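Local coordinates for protein YCAC GENE product (Escherichia coli, PDB 1YAC) that is probably a hydrolase of unknown specificity, an octamer of the isochorismatase family built as a three-layer alpha-beta-alpha sandwich, at residues A[41-46]-A[109-114]; A[53-58]-A[94-99]; A[121-126]-A[133-138]; A[125-130]-A[158-163]. One frame throughout, in Å; residues are numbered along the deposited sequence.

Contact 1: A[41-46]-A[109-114]; sequences LALGDL and IIAGVV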
loop_
_atom_site.group_PDB
_atom_site.type_symbol
_atom_site.label_atom_id
_atom_site.label_comp_id
_atom_site.label_asym_id
_atom_site.label_seq_id
_atom_site.Cartn_x
_atom_site.Cartn_y
_atom_site.Cartn_z
ATOM N N LEU A 41 23.491 -8.445 6.664
ATOM C CA LEU A 41 24.497 -9.496 6.528
ATOM C C LEU A 41 25.198 -9.388 5.175
ATOM O O LEU A 41 26.369 -9.732 5.047
ATOM C CB LEU A 41 23.866 -10.880 6.710
ATOM C CG LEU A 41 23.213 -11.108 8.078
ATOM C CD1 LEU A 41 22.716 -12.548 8.168
ATOM C CD2 LEU A 41 24.212 -10.821 9.185
ATOM N N ALA A 42 24.477 -8.921 4.166
ATOM C CA ALA A 42 25.051 -8.759 2.833
ATOM C C ALA A 42 26.143 -7.708 2.903
ATOM O O ALA A 42 27.226 -7.902 2.342
ATOM C CB ALA A 42 23.977 -8.342 1.837
ATOM N N LEU A 43 25.859 -6.616 3.620
ATOM C CA LEU A 43 26.805 -5.512 3.793
ATOM C C LEU A 43 28.041 -6.002 4.538
ATOM O O LEU A 43 29.164 -5.674 4.165
ATOM C CB LEU A 43 26.166 -4.342 4.555
ATOM C CG LEU A 43 27.071 -3.113 4.788
ATOM C CD1 LEU A 43 27.667 -2.579 3.470
ATOM C CD2 LEU A 43 26.263 -2.024 5.488
ATOM N N GLY A 44 27.838 -6.771 5.600
ATOM C CA GLY A 44 28.989 -7.302 6.314
ATOM C C GLY A 44 29.833 -8.196 5.402
ATOM O O GLY A 44 31.068 -8.078 5.358
ATOM N N ASP A 45 29.166 -9.057 4.635
ATOM C CA ASP A 45 29.851 -9.978 3.729
ATOM C C ASP A 45 30.634 -9.243 2.653
ATOM O O ASP A 45 31.740 -9.663 2.289
ATOM C CB ASP A 45 28.866 -10.943 3.062
ATOM C CG ASP A 45 28.424 -12.070 3.973
ATOM O OD1 ASP A 45 28.791 -12.104 5.173
ATOM O OD2 ASP A 45 27.708 -12.948 3.469
ATOM N N LEU A 46 30.077 -8.152 2.128
ATOM C CA LEU A 46 30.786 -7.413 1.088
ATOM C C LEU A 46 31.982 -6.676 1.683
ATOM O O LEU A 46 33.044 -6.607 1.055
ATOM C CB LEU A 46 29.852 -6.479 0.299
ATOM C CG LEU A 46 29.366 -5.135 0.841
ATOM C CD1 LEU A 46 30.415 -4.034 0.630
ATOM C CD2 LEU A 46 28.070 -4.759 0.132
ATOM N N ILE A 109 31.463 4.286 3.930
ATOM C CA ILE A 109 30.216 3.588 3.606
ATOM C C ILE A 109 29.571 3.397 4.974
ATOM O O ILE A 109 30.107 2.672 5.825
ATOM C CB ILE A 109 30.520 2.228 2.951
ATOM C CG1 ILE A 109 31.247 2.447 1.624
ATOM C CG2 ILE A 109 29.232 1.429 2.754
ATOM C CD1 ILE A 109 31.881 1.198 1.062
ATOM N N ILE A 110 28.429 4.040 5.195
ATOM C CA ILE A 110 27.788 3.981 6.502
ATOM C C ILE A 110 26.398 3.355 6.509
ATOM O O ILE A 110 25.587 3.618 5.620
ATOM C CB ILE A 110 27.663 5.406 7.088
ATOM C CG1 ILE A 110 28.990 6.155 6.954
ATOM C CG2 ILE A 110 27.265 5.338 8.564
ATOM C CD1 ILE A 110 28.949 7.609 7.471
ATOM N N ALA A 111 26.125 2.554 7.540
ATOM C CA ALA A 111 24.819 1.911 7.712
ATOM C C ALA A 111 24.627 1.709 9.207
ATOM O O ALA A 111 25.608 1.633 9.950
ATOM C CB ALA A 111 24.771 0.582 6.982
ATOM N N GLY A 112 23.379 1.593 9.656
ATOM C CA GLY A 112 23.132 1.424 11.078
ATOM C C GLY A 112 21.690 1.677 11.477
ATOM O O GLY A 112 20.813 1.756 10.615
ATOM N N VAL A 113 21.428 1.762 12.780
ATOM C CA VAL A 113 20.071 2.007 13.255
ATOM C C VAL A 113 20.071 2.921 14.477
ATOM O O VAL A 113 20.996 2.867 15.288
ATOM C CB VAL A 113 19.229 0.675 13.488
ATOM C CG1 VAL A 113 20.029 -0.583 13.215
ATOM C CG2 VAL A 113 18.558 0.639 14.860
ATOM N N VAL A 114 19.169 3.900 14.538
ATOM C CA VAL A 114 18.144 4.218 13.536
ATOM C C VAL A 114 18.720 5.164 12.484
ATOM O O VAL A 114 19.591 5.984 12.765
ATOM C CB VAL A 114 16.832 4.788 14.145
ATOM C CG1 VAL A 114 16.184 3.742 15.052
ATOM C CG2 VAL A 114 17.073 6.087 14.891
#

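Contact 2: A[53-58]-A[94-99]; sequences PTILTT and EDFVKA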
loop_
_atom_site.group_PDB
_atom_site.type_symbol
_atom_site.label_atom_id
_atom_site.label_comp_id
_atom_site.label_asym_id
_atom_site.label_seq_id
_atom_site.Cartn_x
_atom_site.Cartn_y
_atom_site.Cartn_z
ATOM N N PRO A 53 38.558 -1.747 5.453
ATOM C CA PRO A 53 38.729 -1.514 6.893
ATOM C C PRO A 53 37.330 -1.250 7.423
ATOM O O PRO A 53 36.610 -0.403 6.872
ATOM C CB PRO A 53 39.575 -0.236 6.925
ATOM C CG PRO A 53 40.468 -0.427 5.741
ATOM C CD PRO A 53 39.471 -0.894 4.669
ATOM N N THR A 54 36.945 -1.966 8.472
ATOM C CA THR A 54 35.599 -1.851 9.036
ATOM C C THR A 54 35.618 -1.451 10.509
ATOM O O THR A 54 36.482 -1.885 11.274
ATOM C CB THR A 54 34.843 -3.194 8.836
ATOM O OG1 THR A 54 34.775 -3.481 7.434
ATOM C CG2 THR A 54 33.422 -3.142 9.413
ATOM N N ILE A 55 34.690 -0.577 10.878
ATOM C CA ILE A 55 34.566 -0.084 12.242
ATOM C C ILE A 55 33.179 -0.399 12.809
ATOM O O ILE A 55 32.160 -0.085 12.193
ATOM C CB ILE A 55 34.813 1.430 12.273
ATOM C CG1 ILE A 55 36.263 1.702 11.858
ATOM C CG2 ILE A 55 34.576 2.003 13.663
ATOM C CD1 ILE A 55 36.502 3.120 11.510
ATOM N N LEU A 56 33.158 -1.080 13.946
ATOM C CA LEU A 56 31.917 -1.439 14.623
ATOM C C LEU A 56 31.739 -0.529 15.836
ATOM O O LEU A 56 32.710 -0.182 16.515
ATOM C CB LEU A 56 31.978 -2.885 15.117
ATOM C CG LEU A 56 32.345 -3.983 14.123
ATOM C CD1 LEU A 56 32.442 -5.298 14.893
ATOM C CD2 LEU A 56 31.325 -4.076 12.997
ATOM N N THR A 57 30.505 -0.123 16.106
ATOM C CA THR A 57 30.248 0.720 17.264
ATOM C C THR A 57 28.850 0.431 17.775
ATOM O O THR A 57 27.988 -0.001 17.011
ATOM C CB THR A 57 30.449 2.237 16.956
ATOM O OG1 THR A 57 30.307 3.004 18.166
ATOM C CG2 THR A 57 29.448 2.731 15.912
ATOM N N THR A 58 28.657 0.576 19.080
ATOM C CA THR A 58 27.362 0.318 19.698
ATOM C C THR A 58 27.057 1.415 20.695
ATOM O O THR A 58 27.956 2.113 21.172
ATOM C CB THR A 58 27.333 -1.030 20.435
ATOM O OG1 THR A 58 28.315 -1.013 21.476
ATOM C CG2 THR A 58 27.613 -2.191 19.475
ATOM N N GLU A 94 35.477 10.373 20.699
ATOM C CA GLU A 94 36.852 10.542 20.218
ATOM C C GLU A 94 37.518 9.268 19.682
ATOM O O GLU A 94 38.243 9.312 18.676
ATOM C CB GLU A 94 37.704 11.181 21.310
ATOM C CG GLU A 94 37.211 12.565 21.699
ATOM C CD GLU A 94 38.097 13.245 22.731
ATOM O OE1 GLU A 94 38.385 12.621 23.779
ATOM O OE2 GLU A 94 38.494 14.408 22.493
ATOM N N ASP A 95 37.280 8.137 20.350
ATOM C CA ASP A 95 37.839 6.860 19.914
ATOM C C ASP A 95 37.282 6.482 18.553
ATOM O O ASP A 95 38.003 5.945 17.711
ATOM C CB ASP A 95 37.507 5.743 20.905
ATOM C CG ASP A 95 38.409 5.751 22.116
ATOM O OD1 ASP A 95 39.437 6.456 22.097
ATOM O OD2 ASP A 95 38.103 5.033 23.085
ATOM N N PHE A 96 35.995 6.757 18.343
ATOM C CA PHE A 96 35.359 6.431 17.073
ATOM C C PHE A 96 36.010 7.207 15.923
ATOM O O PHE A 96 36.451 6.607 14.943
ATOM C CB PHE A 96 33.850 6.710 17.134
ATOM C CG PHE A 96 33.121 6.358 15.869
ATOM C CD1 PHE A 96 32.739 5.045 15.616
ATOM C CD2 PHE A 96 32.829 7.341 14.915
ATOM C CE1 PHE A 96 32.075 4.709 14.438
ATOM C CE2 PHE A 96 32.164 7.013 13.735
ATOM C CZ PHE A 96 31.790 5.695 13.499
ATOM N N VAL A 97 36.095 8.529 16.061
ATOM C CA VAL A 97 36.692 9.366 15.017
ATOM C C VAL A 97 38.145 8.949 14.753
ATOM O O VAL A 97 38.570 8.838 13.598
ATOM C CB VAL A 97 36.618 10.885 15.359
ATOM C CG1 VAL A 97 37.199 11.701 14.212
ATOM C CG2 VAL A 97 35.172 11.315 15.586
ATOM N N LYS A 98 38.888 8.670 15.821
ATOM C CA LYS A 98 40.279 8.240 15.687
ATOM C C LYS A 98 40.362 6.970 14.836
ATOM O O LYS A 98 41.167 6.883 13.900
ATOM C CB LYS A 98 40.888 7.972 17.063
ATOM C CG LYS A 98 41.853 9.030 17.537
ATOM C CD LYS A 98 42.467 8.646 18.876
ATOM C CE LYS A 98 43.220 7.324 18.779
ATOM N NZ LYS A 98 43.850 6.950 20.083
ATOM N N ALA A 99 39.493 6.005 15.131
ATOM C CA ALA A 99 39.483 4.750 14.380
ATOM C C ALA A 99 39.153 5.016 12.908
ATOM O O ALA A 99 39.817 4.482 12.013
ATOM C CB ALA A 99 38.488 3.764 14.989
#

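Contact 3: A[121-126]-A[133-138]; sequences FPALSA and VFVVTD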
loop_
_atom_site.group_PDB
_atom_site.type_symbol
_atom_site.label_atom_id
_atom_site.label_comp_id
_atom_site.label_asym_id
_atom_site.label_seq_id
_atom_site.Cartn_x
_atom_site.Cartn_y
_atom_site.Cartn_z
ATOM N N PHE A 121 23.494 11.394 11.863
ATOM C CA PHE A 121 24.359 12.285 12.650
ATOM C C PHE A 121 25.838 12.136 12.251
ATOM O O PHE A 121 26.485 13.129 11.863
ATOM C CB PHE A 121 24.143 12.104 14.162
ATOM C CG PHE A 121 22.761 12.509 14.654
ATOM C CD1 PHE A 121 21.773 12.957 13.772
ATOM C CD2 PHE A 121 22.446 12.417 16.008
ATOM C CE1 PHE A 121 20.480 13.306 14.233
ATOM C CE2 PHE A 121 21.159 12.764 16.477
ATOM C CZ PHE A 121 20.177 13.208 15.583
ATOM N N PRO A 122 26.391 10.903 12.320
ATOM C CA PRO A 122 27.798 10.795 11.926
ATOM C C PRO A 122 28.012 11.053 10.429
ATOM O O PRO A 122 29.079 11.540 10.030
ATOM C CB PRO A 122 28.172 9.378 12.367
ATOM C CG PRO A 122 26.874 8.647 12.357
ATOM C CD PRO A 122 25.919 9.643 12.920
ATOM N N ALA A 123 27.014 10.743 9.595
ATOM C CA ALA A 123 27.157 11.019 8.156
ATOM C C ALA A 123 27.340 12.532 7.947
ATOM O O ALA A 123 28.227 12.960 7.215
ATOM C CB ALA A 123 25.937 10.516 7.362
ATOM N N LEU A 124 26.522 13.334 8.624
ATOM C CA LEU A 124 26.586 14.785 8.496
ATOM C C LEU A 124 27.894 15.328 9.068
ATOM O O LEU A 124 28.505 16.234 8.493
ATOM C CB LEU A 124 25.373 15.431 9.190
ATOM C CG LEU A 124 24.005 15.048 8.611
ATOM C CD1 LEU A 124 22.874 15.641 9.449
ATOM C CD2 LEU A 124 23.905 15.504 7.165
ATOM N N SER A 125 28.316 14.776 10.200
ATOM C CA SER A 125 29.565 15.191 10.845
ATOM C C SER A 125 30.745 14.890 9.924
ATOM O O SER A 125 31.624 15.731 9.735
ATOM C CB SER A 125 29.751 14.445 12.172
ATOM O OG SER A 125 28.787 14.845 13.152
ATOM N N ALA A 126 30.732 13.703 9.323
ATOM C CA ALA A 126 31.794 13.267 8.416
ATOM C C ALA A 126 31.871 14.140 7.156
ATOM O O ALA A 126 32.964 14.461 6.677
ATOM C CB ALA A 126 31.603 11.793 8.055
ATOM N N VAL A 133 30.824 10.626 1.760
ATOM C CA VAL A 133 29.944 9.694 2.454
ATOM C C VAL A 133 28.936 9.007 1.551
ATOM O O VAL A 133 28.266 9.647 0.744
ATOM C CB VAL A 133 29.204 10.428 3.609
ATOM C CG1 VAL A 133 28.232 9.501 4.329
ATOM C CG2 VAL A 133 30.220 11.005 4.601
ATOM N N PHE A 134 28.821 7.696 1.735
ATOM C CA PHE A 134 27.908 6.849 0.979
ATOM C C PHE A 134 27.046 6.121 2.025
ATOM O O PHE A 134 27.561 5.346 2.836
ATOM C CB PHE A 134 28.714 5.831 0.159
ATOM C CG PHE A 134 29.647 6.453 -0.850
ATOM C CD1 PHE A 134 30.850 7.025 -0.449
ATOM C CD2 PHE A 134 29.331 6.439 -2.202
ATOM C CE1 PHE A 134 31.738 7.573 -1.388
ATOM C CE2 PHE A 134 30.199 6.976 -3.151
ATOM C CZ PHE A 134 31.409 7.548 -2.741
ATOM N N VAL A 135 25.748 6.399 2.026
ATOM C CA VAL A 135 24.824 5.788 2.979
ATOM C C VAL A 135 24.165 4.555 2.369
ATOM O O VAL A 135 23.670 4.618 1.240
ATOM C CB VAL A 135 23.725 6.806 3.380
ATOM C CG1 VAL A 135 22.669 6.156 4.264
ATOM C CG2 VAL A 135 24.371 7.997 4.086
ATOM N N VAL A 136 24.208 3.422 3.071
ATOM C CA VAL A 136 23.571 2.205 2.566
ATOM C C VAL A 136 22.153 2.232 3.144
ATOM O O VAL A 136 21.900 1.753 4.252
ATOM C CB VAL A 136 24.327 0.935 2.998
ATOM C CG1 VAL A 136 23.866 -0.236 2.170
ATOM C CG2 VAL A 136 25.825 1.119 2.820
ATOM N N THR A 137 21.224 2.757 2.354
ATOM C CA THR A 137 19.844 2.943 2.791
ATOM C C THR A 137 19.043 1.676 3.036
ATOM O O THR A 137 18.028 1.716 3.738
ATOM C CB THR A 137 19.071 3.851 1.814
ATOM O OG1 THR A 137 19.021 3.231 0.529
ATOM C CG2 THR A 137 19.755 5.207 1.688
ATOM N N ASP A 138 19.438 0.576 2.395
ATOM C CA ASP A 138 18.725 -0.675 2.613
ATOM C C ASP A 138 19.330 -1.555 3.715
ATOM O O ASP A 138 18.803 -2.631 4.006
ATOM C CB ASP A 138 18.451 -1.429 1.300
ATOM C CG ASP A 138 19.705 -1.927 0.614
ATOM O OD1 ASP A 138 20.829 -1.525 0.991
ATOM O OD2 ASP A 138 19.554 -2.730 -0.334
#

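Contact 4: A[125-130]-A[158-163]; sequences SAIEEG and AGAQLM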
loop_
_atom_site.group_PDB
_atom_site.type_symbol
_atom_site.label_atom_id
_atom_site.label_comp_id
_atom_site.label_asym_id
_atom_site.label_seq_id
_atom_site.Cartn_x
_atom_site.Cartn_y
_atom_site.Cartn_z
ATOM N N SER A 125 28.316 14.776 10.200
ATOM C CA SER A 125 29.565 15.191 10.845
ATOM C C SER A 125 30.745 14.890 9.924
ATOM O O SER A 125 31.624 15.731 9.735
ATOM C CB SER A 125 29.751 14.445 12.172
ATOM O OG SER A 125 28.787 14.845 13.152
ATOM N N ALA A 126 30.732 13.703 9.323
ATOM C CA ALA A 126 31.794 13.267 8.416
ATOM C C ALA A 126 31.871 14.140 7.156
ATOM O O ALA A 126 32.964 14.461 6.677
ATOM C CB ALA A 126 31.603 11.793 8.055
ATOM N N ILE A 127 30.711 14.535 6.631
ATOM C CA ILE A 127 30.665 15.396 5.451
ATOM C C ILE A 127 31.313 16.733 5.817
ATOM O O ILE A 127 32.140 17.252 5.055
ATOM C CB ILE A 127 29.198 15.606 4.946
ATOM C CG1 ILE A 127 28.710 14.340 4.231
ATOM C CG2 ILE A 127 29.098 16.831 4.008
ATOM C CD1 ILE A 127 27.220 14.337 3.923
ATOM N N GLU A 128 30.996 17.260 6.998
ATOM C CA GLU A 128 31.595 18.531 7.419
ATOM C C GLU A 128 33.118 18.401 7.519
ATOM O O GLU A 128 33.851 19.341 7.231
ATOM C CB GLU A 128 31.038 18.998 8.765
ATOM C CG GLU A 128 31.729 20.256 9.283
ATOM C CD GLU A 128 31.136 20.787 10.574
ATOM O OE1 GLU A 128 29.915 20.638 10.798
ATOM O OE2 GLU A 128 31.894 21.389 11.361
ATOM N N GLU A 129 33.586 17.227 7.924
ATOM C CA GLU A 129 35.018 16.977 8.048
ATOM C C GLU A 129 35.714 16.748 6.703
ATOM O O GLU A 129 36.931 16.605 6.658
ATOM C CB GLU A 129 35.287 15.803 8.993
ATOM C CG GLU A 129 34.989 16.104 10.456
ATOM C CD GLU A 129 36.171 15.836 11.378
ATOM O OE1 GLU A 129 37.322 15.802 10.899
ATOM O OE2 GLU A 129 35.957 15.672 12.595
ATOM N N GLY A 130 34.952 16.703 5.614
ATOM C CA GLY A 130 35.555 16.518 4.311
ATOM C C GLY A 130 35.537 15.128 3.720
ATOM O O GLY A 130 36.111 14.907 2.652
ATOM N N ALA A 158 22.879 17.485 2.403
ATOM C CA ALA A 158 24.246 17.736 2.857
ATOM C C ALA A 158 25.316 17.231 1.900
ATOM O O ALA A 158 26.491 17.532 2.076
ATOM C CB ALA A 158 24.456 17.123 4.225
ATOM N N GLY A 159 24.924 16.410 0.931
ATOM C CA GLY A 159 25.891 15.887 -0.012
ATOM C C GLY A 159 26.172 14.393 0.099
ATOM O O GLY A 159 27.045 13.883 -0.584
ATOM N N ALA A 160 25.449 13.682 0.956
ATOM C CA ALA A 160 25.658 12.235 1.073
ATOM C C ALA A 160 25.112 11.549 -0.173
ATOM O O ALA A 160 24.117 11.997 -0.748
ATOM C CB ALA A 160 24.946 11.697 2.299
ATOM N N GLN A 161 25.793 10.503 -0.632
ATOM C CA GLN A 161 25.317 9.745 -1.782
ATOM C C GLN A 161 24.505 8.576 -1.215
ATOM O O GLN A 161 24.983 7.839 -0.348
ATOM C CB GLN A 161 26.491 9.239 -2.624
ATOM C CG GLN A 161 27.282 10.364 -3.291
ATOM C CD GLN A 161 28.220 9.873 -4.377
ATOM O OE1 GLN A 161 27.774 9.440 -5.444
ATOM N NE2 GLN A 161 29.526 9.945 -4.125
ATOM N N LEU A 162 23.247 8.460 -1.638
ATOM C CA LEU A 162 22.381 7.392 -1.161
ATOM C C LEU A 162 22.567 6.193 -2.065
ATOM O O LEU A 162 22.394 6.294 -3.275
ATOM C CB LEU A 162 20.912 7.842 -1.169
ATOM C CG LEU A 162 20.569 9.117 -0.388
ATOM C CD1 LEU A 162 19.067 9.276 -0.385
ATOM C CD2 LEU A 162 21.110 9.076 1.039
ATOM N N MET A 163 22.969 5.077 -1.472
ATOM C CA MET A 163 23.198 3.852 -2.213
ATOM C C MET A 163 22.575 2.652 -1.488
ATOM O O MET A 163 22.049 2.770 -0.370
ATOM C CB MET A 163 24.714 3.647 -2.424
ATOM C CG MET A 163 25.315 4.533 -3.559
ATOM S SD MET A 163 27.033 4.191 -3.821
ATOM C CE MET A 163 26.960 2.836 -4.919
#

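Contact 1: A[41-46]-A[109-114]
L43 on a helix and A111 on a strand are the facing pair, their CA atoms 8.6 Å apart. No hydrogen bond crosses this gap. The 41-46 segment keeps its own backbone bonds, such as D45 N to L41 O, and the strand gives its backbone bonds to its sheet neighbours: I110 pairs with F134 and V136, A111 with L16.

The join is therefore made by side chains, and nearly all of it by L43. Its CG stands anti to the backbone N (chi1 -180°), which carries the branched end out from the helix to the sheet. There the two methyls divide the work. L43 CD2 presses on A111 CB at 3.4 Å, tighter than an ordinary methyl-methyl contact, while L43 CD1 reaches I109 CG2 more loosely at 4.4 Å. I109 and A111 can both face the helix because alternate strand residues share a face; I110 between them points away and packs on V133. The short A111 leaves room for the leucine end to come this close. L17 and V136 also touch L43, so its end rests across three neighbouring strands, and L46 of the same helix is covered by V168, L172 and L186.

At the strand's end G112 N bonds to S140 OG, and a cis peptide precedes V114, the N-cap of helix 115-128. This is helix-on-sheet packing at the middle of a parallel alpha-beta-alpha sandwich. A non-proline cis peptide at the strand-to-helix turn is consistent with the isochorismatase-like hydrolases, where that turn borders the active site.

Contact 2: A[53-58]-A[94-99]
I55 and F96 bury the most surface here, followed by A99, and these three carry most of the packing of strand 54-58 on helix 94-99. The two axes run almost antiparallel, at 168° and 9.7 Å apart, so residues a turn apart on the helix meet alternate residues of the strand.

F96 has its CG anti to the backbone N (chi1 -178°), which sends the ring out to the sheet, and CE1 is the atom that arrives there. Two methyls straddle it from opposite sides of the ring plane, both obliquely: T57 CG2 lies 3.6 Å from F96 CE1, and I55 CG2 lies 3.8 Å from the same atom. The other branch of I55 runs toward A99, where I55 CD1 meets the backbone carbon A99 C at 3.5 Å and the methyl A99 CB at 4.1 Å. With an alanine here, both branches would be gone, and F96 would probably lose the methyl flanking one side of its ring while a gap opened next to A99.

T57 divides its two ends: its methyl serves the ring, while OG1 turns to the neighbouring strand 81-84, bonding to I82 O and R84 NH1. I55 also packs on L16 and I82 and F96 on L16, so helix 94-102 lies over strand 54-59 with strands 13-18 and 81-84 flanking it in the sheet.

Contact 3: A[121-126]-A[133-138]
V133 is the bump of this contact, and the shallow surface between A123 and A126 is the hollow that takes it. The two segments belong to a beta-alpha-beta crossover, strand 107-112 to helix 115-128 to strand 132-136. Helix 121-126 and strand 133-136 run back against each other at 166°, with axes 9.2 Å apart.

The fit depends on alanines. A123 and A126, three residues apart, offer nothing beyond CB, and the two branches of V133 settle one on each. V133 CG1, set anti to the backbone N (chi1 178°), meets A123 CB at 3.9 Å. V133 CG2 lies 3.8 Å from A126 CB and equally near the carbonyl oxygen A123 O, so this methyl fills the step between the two alanines. Small residues also let the backbones approach: the CA atoms of A123 and V133 are 6.5 Å apart. V135, two residues further on, adds only a light touch, its CG2 being 4.4 Å from A123 CB.

Behind the helix, Y5 of a second subunit packs on F121, L124 and S125. The helix is kinked at P122, whose nitrogen has no hydrogen to give the preceding turn. One residue before the proline, F121 O takes two bonds, one from S125 N and one from S125 OG, the hydroxyl standing 3.1 Å from F121 O and 44° out of its carbonyl plane.

Contact 4: A[125-130]-A[158-163]
I127 lies against two peptide groups, the flat groups of this contact, as no ring takes part. Its CD1 sits over the face of the G159-A160 peptide, almost straight above the nitrogen, with I127 CD1 3.5 Å from A160 N. The same methyl stands over the A158-G159 peptide at its oxygen, and I127 CG2 comes to that oxygen from beyond the carbonyl, 3.3 Å from A158 O and tilted from the plane toward the same side as CD1.

These are two helix ends of the alpha-beta-alpha sandwich packed together: both G130 and G159 close their helices by Schellman motifs, with positive phi (99° and 111°). A CB at G159 would stay 4.3 Å from I127 CG2; it is the positive phi, crowding a CB against A158 O, that favours glycine.

I127 CG1 lies beside the backbone N (chi1 -75°) and is extended onward, bringing CD1 within reach of two alanine methyls at once. V133 adds apolar cover. Subunit contacts lie close by: I127 O bonds to T2 OG1 of a second subunit, and A160 O to Q157 NE2 of a third. At its tip I127 CD1 stands 3.9 Å from A158 CB and 3.8 Å from A160 CB.

In the fold
Contacts 1 to 3 pack helices on the parallel sheet; contact 4 joins a helix end to the turn leading into the edge strand of this chain; no hydrogen bond crosses any. Contact 1 is the most central, 2 Å from the middle of the chain, and packs on the face opposite to that covered in contacts 2 and 3. Contacts 1 and 3 meet through neighbouring strands, where I109 CG2 packs on V136 CG2 at 3.4 Å. Contacts 3 and 4 share helix 115-128, its middle buried on V133, its last turn, I127, resting on the less buried A158-A160 turn. Contact 2 alone uses an aromatic ring and touches no other chain, whereas contacts 3 and 4 border two other subunits.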